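Local coordinates for protein probable aspartate aminotransferase 2 (Methanococcus jannaschii, PDB 2Z61) that transfers the amino group of alanine to a furancarboxaldehyde phosphate, using pyridoxal 5'-phosphate, to make the furan precursor of methanofuran, at residues Lys4-Phe12 with Pro124-Phe132. Numbering follows the deposited sequence.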
loop_
_atom_site.group_PDB
_atom_site.type_symbol
_atom_site.label_atom_id
_atom_site.label_comp_id
_atom_site.label_asym_id
_atom_site.label_seq_id
_atom_site.Cartn_x
_atom_site.Cartn_y
_atom_site.Cartn_z
ATOM N N LYS A 4 -4.949 -20.256 5.981
ATOM C CA LYS A 4 -4.959 -20.291 7.437
ATOM C C LYS A 4 -4.790 -18.893 8.025
ATOM O O LYS A 4 -5.446 -18.546 9.003
ATOM C CB LYS A 4 -3.833 -21.190 7.961
ATOM C CG LYS A 4 -4.077 -22.684 7.816
ATOM C CD LYS A 4 -3.006 -23.468 8.575
ATOM C CE LYS A 4 -3.255 -24.970 8.536
ATOM N NZ LYS A 4 -2.191 -25.722 9.270
ATOM N N ARG A 5 -3.905 -18.095 7.432
ATOM C CA ARG A 5 -3.666 -16.738 7.922
ATOM C C ARG A 5 -4.937 -15.907 7.994
ATOM O O ARG A 5 -5.224 -15.289 9.015
ATOM C CB ARG A 5 -2.659 -16.002 7.037
ATOM C CG ARG A 5 -1.249 -16.539 7.094
ATOM C CD ARG A 5 -0.271 -15.541 6.502
ATOM N NE ARG A 5 1.101 -16.022 6.608
ATOM C CZ ARG A 5 1.648 -16.918 5.795
ATOM N NH1 ARG A 5 0.942 -17.433 4.799
ATOM N NH2 ARG A 5 2.900 -17.312 5.992
ATOM N N LEU A 6 -5.694 -15.883 6.903
ATOM C CA LEU A 6 -6.923 -15.104 6.852
ATOM C C LEU A 6 -7.981 -15.615 7.807
ATOM O O LEU A 6 -8.920 -14.895 8.148
ATOM C CB LEU A 6 -7.478 -15.087 5.427
ATOM C CG LEU A 6 -7.176 -13.822 4.620
ATOM C CD1 LEU A 6 -8.037 -12.683 5.133
ATOM C CD2 LEU A 6 -5.698 -13.473 4.730
ATOM N N LEU A 7 -7.823 -16.860 8.242
ATOM C CA LEU A 7 -8.772 -17.478 9.156
ATOM C C LEU A 7 -8.569 -16.996 10.587
ATOM O O LEU A 7 -9.492 -17.036 11.398
ATOM C CB LEU A 7 -8.641 -19.003 9.085
ATOM C CG LEU A 7 -8.938 -19.630 7.714
ATOM C CD1 LEU A 7 -8.616 -21.116 7.752
ATOM C CD2 LEU A 7 -10.397 -19.403 7.332
ATOM N N ASN A 8 -7.362 -16.530 10.890
ATOM C CA ASN A 8 -7.048 -16.037 12.227
ATOM C C ASN A 8 -7.235 -14.526 12.330
ATOM O O ASN A 8 -7.251 -13.971 13.425
ATOM C CB ASN A 8 -5.608 -16.399 12.601
ATOM C CG ASN A 8 -5.374 -17.900 12.644
ATOM O OD1 ASN A 8 -6.024 -18.621 13.405
ATOM N ND2 ASN A 8 -4.437 -18.377 11.829
ATOM N N PHE A 9 -7.375 -13.872 11.181
ATOM C CA PHE A 9 -7.549 -12.419 11.114
ATOM C C PHE A 9 -8.846 -11.972 11.790
ATOM O O PHE A 9 -9.920 -12.049 11.192
ATOM C CB PHE A 9 -7.577 -11.976 9.650
ATOM C CG PHE A 9 -6.626 -10.866 9.331
ATOM C CD1 PHE A 9 -5.270 -11.120 9.187
ATOM C CD2 PHE A 9 -7.086 -9.567 9.165
ATOM C CE1 PHE A 9 -4.384 -10.095 8.878
ATOM C CE2 PHE A 9 -6.210 -8.537 8.856
ATOM C CZ PHE A 9 -4.855 -8.802 8.713
ATOM N N GLU A 10 -8.745 -11.490 13.024
ATOM C CA GLU A 10 -9.920 -11.041 13.769
ATOM C C GLU A 10 -10.542 -9.783 13.164
ATOM O O GLU A 10 -9.858 -8.995 12.511
ATOM C CB GLU A 10 -9.547 -10.783 15.233
ATOM C CG GLU A 10 -9.053 -12.024 15.968
ATOM C CD GLU A 10 -8.600 -11.732 17.388
ATOM O OE1 GLU A 10 -9.423 -11.241 18.191
ATOM O OE2 GLU A 10 -7.417 -11.995 17.701
ATOM N N SER A 11 -11.840 -9.603 13.382
ATOM C CA SER A 11 -12.555 -8.443 12.859
ATOM C C SER A 11 -12.745 -7.377 13.932
ATOM O O SER A 11 -12.742 -7.677 15.124
ATOM C CB SER A 11 -13.924 -8.866 12.322
ATOM O OG SER A 11 -13.791 -9.722 11.202
ATOM N N PHE A 12 -12.905 -6.130 13.498
ATOM C CA PHE A 12 -13.107 -5.016 14.420
ATOM C C PHE A 12 -14.532 -5.100 14.962
ATOM O O PHE A 12 -15.479 -5.276 14.196
ATOM C CB PHE A 12 -12.918 -3.678 13.697
ATOM C CG PHE A 12 -11.658 -3.593 12.875
ATOM C CD1 PHE A 12 -11.561 -4.248 11.649
ATOM C CD2 PHE A 12 -10.575 -2.839 13.314
ATOM C CE1 PHE A 12 -10.404 -4.151 10.876
ATOM C CE2 PHE A 12 -9.415 -2.735 12.547
ATOM C CZ PHE A 12 -9.332 -3.393 11.327
ATOM N N PRO A 124 -6.187 -1.941 17.441
ATOM C CA PRO A 124 -6.634 -3.273 17.004
ATOM C C PRO A 124 -5.876 -3.970 15.877
ATOM O O PRO A 124 -5.856 -5.200 15.823
ATOM C CB PRO A 124 -8.114 -3.056 16.672
ATOM C CG PRO A 124 -8.183 -1.594 16.321
ATOM C CD PRO A 124 -7.288 -0.965 17.357
ATOM N N CYS A 125 -5.249 -3.201 14.992
ATOM C CA CYS A 125 -4.511 -3.784 13.875
ATOM C C CYS A 125 -3.180 -4.422 14.260
ATOM O O CYS A 125 -2.689 -5.303 13.548
ATOM C CB CYS A 125 -4.277 -2.732 12.785
ATOM S SG CYS A 125 -5.806 -1.983 12.147
ATOM N N TYR A 126 -2.597 -3.992 15.376
ATOM C CA TYR A 126 -1.318 -4.551 15.819
ATOM C C TYR A 126 -1.365 -6.080 15.895
ATOM O O TYR A 126 -0.567 -6.762 15.250
ATOM C CB TYR A 126 -0.921 -3.982 17.196
ATOM C CG TYR A 126 -0.565 -2.500 17.221
ATOM C CD1 TYR A 126 -0.524 -1.801 18.431
ATOM C CD2 TYR A 126 -0.266 -1.797 16.049
ATOM C CE1 TYR A 126 -0.198 -0.447 18.477
ATOM C CE2 TYR A 126 0.062 -0.434 16.084
ATOM C CZ TYR A 126 0.092 0.233 17.302
ATOM O OH TYR A 126 0.405 1.576 17.353
ATOM N N LYS A 127 -2.288 -6.619 16.687
ATOM C CA LYS A 127 -2.389 -8.073 16.825
ATOM C C LYS A 127 -2.564 -8.799 15.485
ATOM O O LYS A 127 -2.024 -9.883 15.293
ATOM C CB LYS A 127 -3.531 -8.453 17.780
ATOM C CG LYS A 127 -4.933 -8.221 17.244
ATOM C CD LYS A 127 -5.984 -8.636 18.268
ATOM C CE LYS A 127 -7.405 -8.380 17.775
ATOM N NZ LYS A 127 -7.717 -6.932 17.638
ATOM N N ASN A 128 -3.300 -8.210 14.553
ATOM C CA ASN A 128 -3.482 -8.870 13.264
ATOM C C ASN A 128 -2.191 -8.942 12.454
ATOM O O ASN A 128 -1.891 -9.972 11.838
ATOM C CB ASN A 128 -4.595 -8.189 12.464
ATOM C CG ASN A 128 -5.976 -8.535 12.998
ATOM O OD1 ASN A 128 -6.207 -9.666 13.434
ATOM N ND2 ASN A 128 -6.899 -7.577 12.958
ATOM N N PHE A 129 -1.418 -7.858 12.462
ATOM C CA PHE A 129 -0.146 -7.838 11.748
ATOM C C PHE A 129 0.782 -8.896 12.345
ATOM O O PHE A 129 1.466 -9.616 11.622
ATOM C CB PHE A 129 0.550 -6.476 11.888
ATOM C CG PHE A 129 -0.101 -5.352 11.126
ATOM C CD1 PHE A 129 -1.289 -5.543 10.427
ATOM C CD2 PHE A 129 0.501 -4.097 11.089
ATOM C CE1 PHE A 129 -1.862 -4.502 9.706
ATOM C CE2 PHE A 129 -0.064 -3.050 10.368
ATOM C CZ PHE A 129 -1.250 -3.254 9.674
ATOM N N ILE A 130 0.795 -8.977 13.674
ATOM C CA ILE A 130 1.668 -9.913 14.380
ATOM C C ILE A 130 1.344 -11.376 14.076
ATOM O O ILE A 130 2.238 -12.147 13.722
ATOM C CB ILE A 130 1.635 -9.635 15.916
ATOM C CG1 ILE A 130 2.346 -8.305 16.197
ATOM C CG2 ILE A 130 2.320 -10.778 16.687
ATOM C CD1 ILE A 130 1.959 -7.634 17.525
ATOM N N ARG A 131 0.077 -11.758 14.197
ATOM C CA ARG A 131 -0.312 -13.134 13.896
ATOM C C ARG A 131 -0.002 -13.458 12.437
ATOM O O ARG A 131 0.619 -14.482 12.132
ATOM C CB ARG A 131 -1.806 -13.343 14.147
ATOM C CG ARG A 131 -2.191 -13.382 15.608
ATOM C CD ARG A 131 -3.697 -13.506 15.772
ATOM N NE ARG A 131 -4.080 -13.621 17.175
ATOM C CZ ARG A 131 -3.481 -14.425 18.048
ATOM N NH1 ARG A 131 -2.469 -15.192 17.660
ATOM N NH2 ARG A 131 -3.895 -14.467 19.307
ATOM N N PHE A 132 -0.434 -12.578 11.537
ATOM C CA PHE A 132 -0.212 -12.771 10.108
ATOM C C PHE A 132 1.216 -13.214 9.806
ATOM O O PHE A 132 1.438 -14.042 8.919
ATOM C CB PHE A 132 -0.510 -11.478 9.344
ATOM C CG PHE A 132 -0.388 -11.612 7.847
ATOM C CD1 PHE A 132 -1.491 -11.961 7.072
ATOM C CD2 PHE A 132 0.830 -11.381 7.209
ATOM C CE1 PHE A 132 -1.391 -12.074 5.676
ATOM C CE2 PHE A 132 0.946 -11.491 5.814
ATOM C CZ PHE A 132 -0.171 -11.837 5.047
#
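Arg5 NE donates to Phe132 O at 3.1 Å, nearly in line with the carbonyl and within the guanidinium plane, though the N-H is bent, 136° at the hydrogen. The bond joins the N-terminal arm of this fold-type I aminotransferase to helix 125-132 of its large domain. The short helix 4-8 runs roughly antiparallel to that helix, at 158°. Arg5 CG sits anti to the carbonyl carbon and the chain then runs extended, placing CD over a face of the Phe132 ring, 3.8 Å from its centroid. Its NH1 hydrogen-bonds to Leu133 O of the second subunit. With an alanine here, both carbonyls would probably each lose an arginine donor, and the ring the methylene packed on it. The Phe9 ring stacks almost flat on the Asn128 amide, the planes 11° apart, with Asn128 CB over the same face. Asn128 pairs weakly with the backbone of Glu10: OD1 takes its N-H, and ND2 reaches its O at 3.3 Å. The stronger partner of ND2 is Asn250 of the second subunit, so this contact lies against the dimer interface. The Glu10 side chain crosses that of Lys127 at about a right angle, its carboxylate packed on CE, and OE2 makes a long salt bridge to Arg131 NE. Farther along, Pro124 CG and Cys125 SG meet the edge of the Phe12 ring, SG lying 3.7 Å from Phe12 CE2.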